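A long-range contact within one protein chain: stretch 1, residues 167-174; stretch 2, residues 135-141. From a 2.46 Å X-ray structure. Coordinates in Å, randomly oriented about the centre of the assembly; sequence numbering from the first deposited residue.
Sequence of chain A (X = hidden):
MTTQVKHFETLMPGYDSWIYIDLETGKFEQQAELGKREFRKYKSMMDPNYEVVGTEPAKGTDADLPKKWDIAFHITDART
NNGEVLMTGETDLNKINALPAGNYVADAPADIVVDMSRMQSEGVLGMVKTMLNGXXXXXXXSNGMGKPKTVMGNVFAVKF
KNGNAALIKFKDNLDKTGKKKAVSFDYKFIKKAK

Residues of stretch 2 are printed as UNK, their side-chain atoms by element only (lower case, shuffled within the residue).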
ATOM      1  N   LEU A 167      -5.123  -1.399 -14.456  1.00 28.98           N
ATOM      2  CA  LEU A 167      -6.439  -1.654 -13.895  1.00 28.50           C
ATOM      3  C   LEU A 167      -6.319  -2.866 -12.975  1.00 30.18           C
ATOM      4  O   LEU A 167      -5.949  -3.955 -13.421  1.00 33.38           O
ATOM      5  CB  LEU A 167      -7.408  -1.939 -15.047  1.00 28.55           C
ATOM      6  CG  LEU A 167      -7.610  -0.822 -16.074  1.00 27.32           C
ATOM      7  CD1 LEU A 167      -8.256  -1.399 -17.322  1.00 28.04           C
ATOM      8  CD2 LEU A 167      -8.475   0.295 -15.499  1.00 26.13           C
ATOM      9  N   ILE A 168      -6.621  -2.666 -11.687  1.00 28.65           N
ATOM     10  CA  ILE A 168      -6.275  -3.626 -10.648  1.00 30.20           C
ATOM     11  C   ILE A 168      -7.544  -4.010  -9.890  1.00 32.44           C
ATOM     12  O   ILE A 168      -8.306  -3.139  -9.469  1.00 32.19           O
ATOM     13  CB  ILE A 168      -5.201  -3.035  -9.694  1.00 29.25           C
ATOM     14  CG1 ILE A 168      -3.946  -2.565 -10.435  1.00 29.77           C
ATOM     15  CG2 ILE A 168      -4.864  -3.967  -8.535  1.00 25.70           C
ATOM     16  CD1 ILE A 168      -3.101  -1.595  -9.640  1.00 30.52           C
ATOM     17  N   LYS A 169      -7.745  -5.315  -9.677  1.00 32.48           N
ATOM     18  CA  LYS A 169      -8.808  -5.784  -8.804  1.00 33.95           C
ATOM     19  C   LYS A 169      -8.192  -6.676  -7.730  1.00 34.19           C
ATOM     20  O   LYS A 169      -7.550  -7.673  -8.055  1.00 35.57           O
ATOM     21  CB  LYS A 169      -9.871  -6.508  -9.636  1.00 35.23           C
ATOM     22  CG  LYS A 169     -10.967  -7.233  -8.863  1.00 35.42           C
ATOM     23  CD  LYS A 169     -11.870  -8.022  -9.782  1.00 34.90           C
ATOM     24  CE  LYS A 169     -12.955  -8.788  -9.054  1.00 35.29           C
ATOM     25  NZ  LYS A 169     -13.843  -7.855  -8.325  1.00 36.81           N
ATOM     26  N   PHE A 170      -8.388  -6.299  -6.459  1.00 33.48           N
ATOM     27  CA  PHE A 170      -7.800  -6.999  -5.325  1.00 31.55           C
ATOM     28  C   PHE A 170      -8.575  -8.279  -5.019  1.00 33.08           C
ATOM     29  O   PHE A 170      -9.796  -8.319  -5.129  1.00 32.14           O
ATOM     30  CB  PHE A 170      -7.646  -6.041  -4.142  1.00 28.49           C
ATOM     31  CG  PHE A 170      -6.596  -4.986  -4.379  1.00 27.69           C
ATOM     32  CD1 PHE A 170      -5.263  -5.220  -4.057  1.00 26.13           C
ATOM     33  CD2 PHE A 170      -6.927  -3.772  -4.973  1.00 28.29           C
ATOM     34  CE1 PHE A 170      -4.290  -4.256  -4.290  1.00 25.42           C
ATOM     35  CE2 PHE A 170      -5.955  -2.804  -5.215  1.00 27.04           C
ATOM     36  CZ  PHE A 170      -4.637  -3.054  -4.878  1.00 26.64           C
ATOM     37  N   LYS A 171      -7.841  -9.329  -4.641  1.00 37.42           N
ATOM     38  CA  LYS A 171      -8.423 -10.624  -4.304  1.00 40.35           C
ATOM     39  C   LYS A 171      -8.395 -10.886  -2.793  1.00 38.25           C
ATOM     40  O   LYS A 171      -9.442 -11.128  -2.219  1.00 38.24           O
ATOM     41  CB  LYS A 171      -7.774 -11.770  -5.089  1.00 43.26           C
ATOM     42  CG  LYS A 171      -7.702 -11.609  -6.604  1.00 52.51           C
ATOM     43  CD  LYS A 171      -8.958 -12.043  -7.356  1.00 59.88           C
ATOM     44  CE  LYS A 171     -10.060 -10.999  -7.361  1.00 66.72           C
ATOM     45  NZ  LYS A 171     -11.423 -11.589  -7.427  1.00 71.49           N
ATOM     46  N   ASP A 172      -7.223 -10.847  -2.143  1.00 39.19           N
ATOM     47  CA  ASP A 172      -7.108 -11.317  -0.762  1.00 40.14           C
ATOM     48  C   ASP A 172      -6.167 -10.418   0.042  1.00 39.09           C
ATOM     49  O   ASP A 172      -5.210  -9.881  -0.526  1.00 36.77           O
ATOM     50  CB  ASP A 172      -6.535 -12.737  -0.666  1.00 48.30           C
ATOM     51  CG  ASP A 172      -7.191 -13.780  -1.549  1.00 59.87           C
ATOM     52  OD1 ASP A 172      -8.262 -14.282  -1.154  1.00 63.58           O
ATOM     53  OD2 ASP A 172      -6.597 -14.102  -2.605  1.00 67.43           O
ATOM     54  N   ASN A 173      -6.422 -10.298   1.364  1.00 34.87           N
ATOM     55  CA  ASN A 173      -5.530  -9.581   2.268  1.00 32.86           C
ATOM     56  C   ASN A 173      -4.996 -10.515   3.354  1.00 34.41           C
ATOM     57  O   ASN A 173      -4.259 -10.084   4.247  1.00 32.47           O
ATOM     58  CB  ASN A 173      -6.166  -8.321   2.863  1.00 32.44           C
ATOM     59  CG  ASN A 173      -7.335  -8.615   3.788  1.00 37.30           C
ATOM     60  OD1 ASN A 173      -8.117  -9.533   3.539  1.00 36.59           O
ATOM     61  ND2 ASN A 173      -7.457  -7.862   4.877  1.00 36.55           N
ATOM     62  N   LEU A 174      -5.379 -11.796   3.265  1.00 35.35           N
ATOM     63  CA  LEU A 174      -4.972 -12.827   4.207  1.00 35.65           C
ATOM     64  C   LEU A 174      -4.599 -14.089   3.430  1.00 38.31           C
ATOM     65  O   LEU A 174      -4.987 -14.252   2.263  1.00 42.08           O
ATOM     66  CB  LEU A 174      -6.137 -13.117   5.162  1.00 33.16           C
ATOM     67  CG  LEU A 174      -6.475 -11.988   6.131  1.00 33.31           C
ATOM     68  CD1 LEU A 174      -7.918 -12.062   6.601  1.00 34.52           C
ATOM     69  CD2 LEU A 174      -5.519 -11.988   7.306  1.00 31.21           C
ATOM     70  N   UNK A 135      -6.582   6.735  -1.975  1.00 34.35           N
ATOM     71  CA  UNK A 135      -7.570   6.041  -2.787  1.00 31.61           C
ATOM     72  C   UNK A 135      -7.235   4.554  -2.850  1.00 32.18           C
ATOM     73  O   UNK A 135      -8.077   3.714  -2.554  1.00 34.25           O
ATOM     74  o   UNK A 135     -11.164   6.717  -5.348  1.00 37.84           O
ATOM     75  c   UNK A 135     -10.201   6.865  -4.572  1.00 34.90           C
ATOM     76  c   UNK A 135      -8.868   6.273  -4.991  1.00 33.95           C
ATOM     77  o   UNK A 135     -10.279   7.430  -3.465  1.00 36.50           O
ATOM     78  c   UNK A 135      -7.648   6.671  -4.182  1.00 32.34           C
ATOM     79  N   UNK A 136      -6.000   4.229  -3.245  1.00 32.32           N
ATOM     80  CA  UNK A 136      -5.648   2.826  -3.370  1.00 35.21           C
ATOM     81  C   UNK A 136      -5.799   2.139  -2.013  1.00 34.94           C
ATOM     82  O   UNK A 136      -6.131   0.953  -1.954  1.00 35.76           O
ATOM     83  c   UNK A 136      -3.947   1.151  -4.180  1.00 44.01           C
ATOM     84  c   UNK A 136      -4.230   2.621  -3.900  1.00 38.18           C
ATOM     85  s   UNK A 136      -2.628   0.903  -5.377  1.00 48.50           S
ATOM     86  c   UNK A 136      -3.565   1.133  -6.890  1.00 48.09           C
ATOM     87  N   UNK A 137      -5.571   2.911  -0.942  1.00 33.76           N
ATOM     88  CA  UNK A 137      -5.699   2.448   0.429  1.00 33.52           C
ATOM     89  C   UNK A 137      -7.075   1.849   0.708  1.00 33.62           C
ATOM     90  O   UNK A 137      -7.226   1.076   1.649  1.00 35.13           O
ATOM     91  N   UNK A 138      -8.059   2.164  -0.145  1.00 33.82           N
ATOM     92  CA  UNK A 138      -9.422   1.701   0.046  1.00 32.08           C
ATOM     93  C   UNK A 138      -9.599   0.246  -0.394  1.00 31.99           C
ATOM     94  O   UNK A 138     -10.702  -0.291  -0.308  1.00 32.91           O
ATOM     95  c   UNK A 138     -11.456   4.810  -1.128  1.00 34.73           C
ATOM     96  c   UNK A 138     -10.599   4.005  -0.188  1.00 31.94           C
ATOM     97  c   UNK A 138     -10.407   2.591  -0.718  1.00 33.02           C
ATOM     98  n   UNK A 138     -12.698   6.904  -1.479  1.00 47.31           N
ATOM     99  c   UNK A 138     -11.555   6.275  -0.771  1.00 38.24           C
ATOM    100  N   UNK A 139      -8.529  -0.404  -0.856  1.00 32.25           N
ATOM    101  CA  UNK A 139      -8.652  -1.768  -1.361  1.00 35.36           C
ATOM    102  C   UNK A 139      -9.162  -2.735  -0.284  1.00 38.64           C
ATOM    103  O   UNK A 139      -9.713  -3.797  -0.594  1.00 42.14           O
ATOM    104  c   UNK A 139      -6.239  -2.576  -1.036  1.00 33.03           C
ATOM    105  n   UNK A 139      -4.544  -2.370   0.434  1.00 33.27           N
ATOM    106  c   UNK A 139      -4.786  -3.717   0.325  1.00 32.36           C
ATOM    107  c   UNK A 139      -4.616  -6.052   0.648  1.00 30.56           C
ATOM    108  c   UNK A 139      -4.155  -4.793   0.953  1.00 31.25           C
ATOM    109  c   UNK A 139      -5.854  -3.889  -0.589  1.00 31.66           C
ATOM    110  c   UNK A 139      -5.412  -1.700  -0.389  1.00 33.01           C
ATOM    111  c   UNK A 139      -7.337  -2.235  -1.997  1.00 35.17           C
ATOM    112  c   UNK A 139      -5.675  -6.247  -0.247  1.00 32.80           C
ATOM    113  c   UNK A 139      -6.301  -5.185  -0.865  1.00 30.95           C
ATOM    114  N   UNK A 140      -8.949  -2.359   0.982  1.00 39.10           N
ATOM    115  CA  UNK A 140      -9.552  -3.031   2.119  1.00 38.32           C
ATOM    116  C   UNK A 140     -10.373  -1.987   2.859  1.00 39.45           C
ATOM    117  O   UNK A 140      -9.947  -0.840   2.978  1.00 39.00           O
ATOM    118  c   UNK A 140      -7.898  -4.901   2.447  1.00 41.95           C
ATOM    119  c   UNK A 140      -8.498  -3.651   3.055  1.00 39.30           C
ATOM    120  c   UNK A 140      -7.407  -2.658   3.438  1.00 37.35           C
ATOM    121  N   UNK A 141     -11.561  -2.400   3.309  1.00 41.50           N
ATOM    122  CA  UNK A 141     -12.450  -1.543   4.072  1.00 40.82           C
ATOM    123  C   UNK A 141     -12.509  -2.096   5.487  1.00 38.53           C
ATOM    124  O   UNK A 141     -12.729  -3.298   5.678  1.00 35.45           O
ATOM    125  n   UNK A 141     -16.293   1.814   4.667  1.00 48.05           N
ATOM    126  c   UNK A 141     -15.596   0.233   2.899  1.00 48.13           C
ATOM    127  c   UNK A 141     -16.715   1.094   3.440  1.00 48.70           C
ATOM    128  c   UNK A 141     -13.849  -1.534   3.451  1.00 43.95           C
ATOM    129  c   UNK A 141     -14.789  -0.460   3.984  1.00 45.96           C
TER

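Position 135 has five side-chain atoms: three carbons in a row, the third carrying two oxygens. Aspartate would be one carbon shorter, and two oxygens on the terminal carbon fit a carboxylate. Nothing of stretch 1 lies within reach. The residue is Glu135.

Position 136 has an unbranched side chain of two carbons, a sulfur and a last carbon. CA-to-CB points sideways, but the end of the chain comes nearer to stretch 1. The terminal carbon is 3.9 Å from CD1 of Ile168. A thioether of this length is methionine, so this is Met136, and that carbon is its CE. Its CG lies 4.3 Å from CZ of Phe170.

Position 137 has backbone atoms and no side chain. It makes no contact with stretch 1. It is Gly137.

Position 138 has four carbons in a row ending in a nitrogen. It too stays clear of stretch 1. This is Lys138. Its NZ lies 3.2 Å from OE1 of Glu135, a salt bridge with a weak hydrogen bond. Its backbone N also hydrogen-bonds to O of Glu135 at 2.9 Å, so the two residues are tied twice within the turn.

Position 139 has ten side-chain atoms: one carbon, then fused five- and six-membered rings holding eight carbons and one nitrogen. CA-to-CB points toward stretch 1. The first carbon, CB, sits over one face of the Phe170 ring, 3.6 Å from the ring centroid, as a CH-pi contact. The ring atoms reach Phe170, O of Asp172 and CB of Asn173. The fused rings are an indole, and the residue is Trp139. Its chi1 is p. CE3 of Trp139 is 3.4 Å from CD1 of Phe170. CH2 of Trp139 is 3.5 Å from CB of Asn173. At the ring edge, CZ3 of Trp139 is 3.7 Å from O of Asp172.

Position 140 has three carbons, one carrying the other two. One of the two outer carbons lies 3.9 Å from ND2 of Asn173. Branching at CB gives Val140, and that carbon is CG1.

Position 141 has four carbons in a row ending in nitrogen. It is out of reach of stretch 1. It is Lys141.

The contact works by packing, with no hydrogen bond or salt bridge between the stretches. Phe170 and Trp139 are buried and lose the most surface to it. Their rings meet obliquely: the Phe170 ring and the five-membered ring of Trp139 have centroids 4.5 Å apart and planes at 36°. Met136 extends the apolar packing to Ile168. Within stretch 2, N of Trp139 hydrogen-bonds to O of Met136 at 3.0 Å, linking the backbones of two residues that both pack against Phe170.

Stretch 2 135-141: EMGKWVK
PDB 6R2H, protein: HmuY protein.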